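Local coordinates for protein metallo-carboxypeptidase (Pseudomonas aeruginosa, PDB 4A39) that probably acts as a zinc-dependent carboxypeptidase of the M14 family, removing residues from the C-terminal ends of peptide substrates, at residues Lys352-Asn357 and Thr362-Ala367. Numbering follows the deposited sequence.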
loop_
_atom_site.group_PDB
_atom_site.type_symbol
_atom_site.label_atom_id
_atom_site.label_comp_id
_atom_site.label_asym_id
_atom_site.label_seq_id
_atom_site.Cartn_x
_atom_site.Cartn_y
_atom_site.Cartn_z
ATOM N N LYS A 352 -8.157 6.051 6.376
ATOM C CA LYS A 352 -9.066 7.137 6.746
ATOM C C LYS A 352 -8.587 8.389 6.010
ATOM O O LYS A 352 -8.533 8.394 4.782
ATOM C CB LYS A 352 -9.043 7.341 8.271
ATOM C CG LYS A 352 -9.596 6.150 9.057
ATOM C CD LYS A 352 -9.391 6.308 10.555
ATOM C CE LYS A 352 -9.969 5.122 11.324
ATOM N NZ LYS A 352 -9.752 5.275 12.794
ATOM N N ASP A 353 -8.241 9.444 6.742
ATOM C CA ASP A 353 -7.740 10.673 6.122
ATOM C C ASP A 353 -6.420 10.977 6.816
ATOM O O ASP A 353 -6.079 10.338 7.809
ATOM C CB ASP A 353 -8.726 11.831 6.366
ATOM C CG ASP A 353 -8.527 13.015 5.409
ATOM O OD1 ASP A 353 -7.536 13.058 4.656
ATOM O OD2 ASP A 353 -9.384 13.925 5.420
ATOM N N HIS A 354 -5.660 11.917 6.264
ATOM C CA HIS A 354 -4.417 12.361 6.887
ATOM C C HIS A 354 -4.961 13.597 7.593
ATOM O O HIS A 354 -5.022 14.676 7.009
ATOM C CB HIS A 354 -3.387 12.750 5.822
ATOM C CG HIS A 354 -2.090 13.250 6.384
ATOM N ND1 HIS A 354 -1.602 14.512 6.116
ATOM C CD2 HIS A 354 -1.171 12.653 7.180
ATOM C CE1 HIS A 354 -0.438 14.670 6.722
ATOM N NE2 HIS A 354 -0.155 13.557 7.374
ATOM N N ASP A 355 -5.382 13.419 8.839
ATOM C CA ASP A 355 -5.998 14.496 9.607
ATOM C C ASP A 355 -5.248 15.814 9.726
ATOM O O ASP A 355 -5.855 16.843 10.015
ATOM C CB ASP A 355 -6.396 13.983 10.991
ATOM C CG ASP A 355 -7.649 13.125 10.946
ATOM O OD1 ASP A 355 -8.197 12.938 9.837
ATOM O OD2 ASP A 355 -8.091 12.644 12.011
ATOM N N ASP A 356 -3.940 15.804 9.501
ATOM C CA ASP A 356 -3.182 17.045 9.575
ATOM C C ASP A 356 -3.649 18.002 8.475
ATOM O O ASP A 356 -3.666 19.219 8.669
ATOM C CB ASP A 356 -1.689 16.762 9.426
ATOM C CG ASP A 356 -1.198 15.721 10.412
ATOM O OD1 ASP A 356 -1.558 14.540 10.253
ATOM O OD2 ASP A 356 -0.459 16.089 11.349
ATOM N N ASN A 357 -4.019 17.440 7.324
ATOM C CA ASN A 357 -4.522 18.208 6.179
ATOM C C ASN A 357 -5.847 17.576 5.761
ATOM O O ASN A 357 -5.905 16.811 4.793
ATOM C CB ASN A 357 -3.554 18.141 4.995
ATOM C CG ASN A 357 -2.148 18.558 5.360
ATOM O OD1 ASN A 357 -1.946 19.453 6.180
ATOM N ND2 ASN A 357 -1.160 17.917 4.738
ATOM N N THR A 362 -12.738 13.147 0.042
ATOM C CA THR A 362 -12.073 11.967 -0.500
ATOM C C THR A 362 -11.284 11.197 0.544
ATOM O O THR A 362 -10.943 10.031 0.323
ATOM C CB THR A 362 -11.056 12.343 -1.588
ATOM O OG1 THR A 362 -10.036 13.170 -1.007
ATOM C CG2 THR A 362 -11.726 13.093 -2.721
ATOM N N GLY A 363 -10.989 11.842 1.670
ATOM C CA GLY A 363 -10.173 11.192 2.683
ATOM C C GLY A 363 -8.838 10.949 2.002
ATOM O O GLY A 363 -8.522 11.628 1.019
ATOM N N TRP A 364 -8.037 10.012 2.500
ATOM C CA TRP A 364 -6.771 9.723 1.832
ATOM C C TRP A 364 -7.186 9.048 0.527
ATOM O O TRP A 364 -8.148 8.268 0.500
ATOM C CB TRP A 364 -5.885 8.806 2.681
ATOM C CG TRP A 364 -4.484 8.693 2.139
ATOM C CD1 TRP A 364 -3.917 7.596 1.559
ATOM C CD2 TRP A 364 -3.495 9.733 2.085
ATOM N NE1 TRP A 364 -2.639 7.886 1.143
ATOM C CE2 TRP A 364 -2.352 9.190 1.454
ATOM C CE3 TRP A 364 -3.464 11.071 2.508
ATOM C CZ2 TRP A 364 -1.184 9.939 1.233
ATOM C CZ3 TRP A 364 -2.303 11.817 2.289
ATOM C CH2 TRP A 364 -1.179 11.244 1.657
ATOM N N SER A 365 -6.456 9.340 -0.544
ATOM C CA SER A 365 -6.796 8.847 -1.874
ATOM C C SER A 365 -5.627 8.331 -2.700
ATOM O O SER A 365 -4.468 8.439 -2.309
ATOM C CB SER A 365 -7.419 9.995 -2.648
ATOM O OG SER A 365 -6.436 11.012 -2.805
ATOM N N GLY A 366 -5.954 7.797 -3.872
ATOM C CA GLY A 366 -4.921 7.315 -4.764
ATOM C C GLY A 366 -4.055 8.485 -5.197
ATOM O O GLY A 366 -2.833 8.365 -5.269
ATOM N N ALA A 367 -4.681 9.626 -5.472
ATOM C CA ALA A 367 -3.942 10.810 -5.910
ATOM C C ALA A 367 -2.963 11.321 -4.857
ATOM O O ALA A 367 -1.831 11.693 -5.183
ATOM C CB ALA A 367 -4.914 11.918 -6.303
#
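The indole of Trp364 meets His354 along its six-membered ring, where CE3 lies 3.7 Å from His354 CB; that methylene approaches the indole obliquely, and the two rings form an oblique pair, their planes inclined at 63° and their centroids 6.0 Å apart. One face of the imidazole carries Asp356 OD1, offset toward the rim, while Asn357 ND2 lies in the ring plane at its edge, both supplied by the type I turn that runs from His354 to Asn357. With CG anti to the backbone N (chi1 -170°), the indole of Trp364 reaches the His354 methylene through CE3 and CZ3 and also touches Met349 and Pro350 of strand 343-350, a buried place that suits a broad, largely apolar side chain. A backbone bond joins the two segments: Trp364 N donates to Lys352 O at 2.8 Å. Gly363 comes close to the loop, its CA packing 3.7 Å from Asp353 CG, and its positive phi is one that glycine adopts easily. The buried carboxylate of Asp353 is well satisfied: OD1 accepts from His354 N at 2.7 Å, from above its plane, and forms a salt bridge with Arg368 in helix 366-383, whereas OD2 accepts from Glu359 N. Ser365 is the N-cap of that helix, its OG bonded to Arg368 N. A backbone bond, a largely apolar indole and the salt bridge of the buried Asp353 with Arg368 thus join the loop after strand 343-350, which carries the predicted catalytic Glu348, to the start of the C-terminal helix.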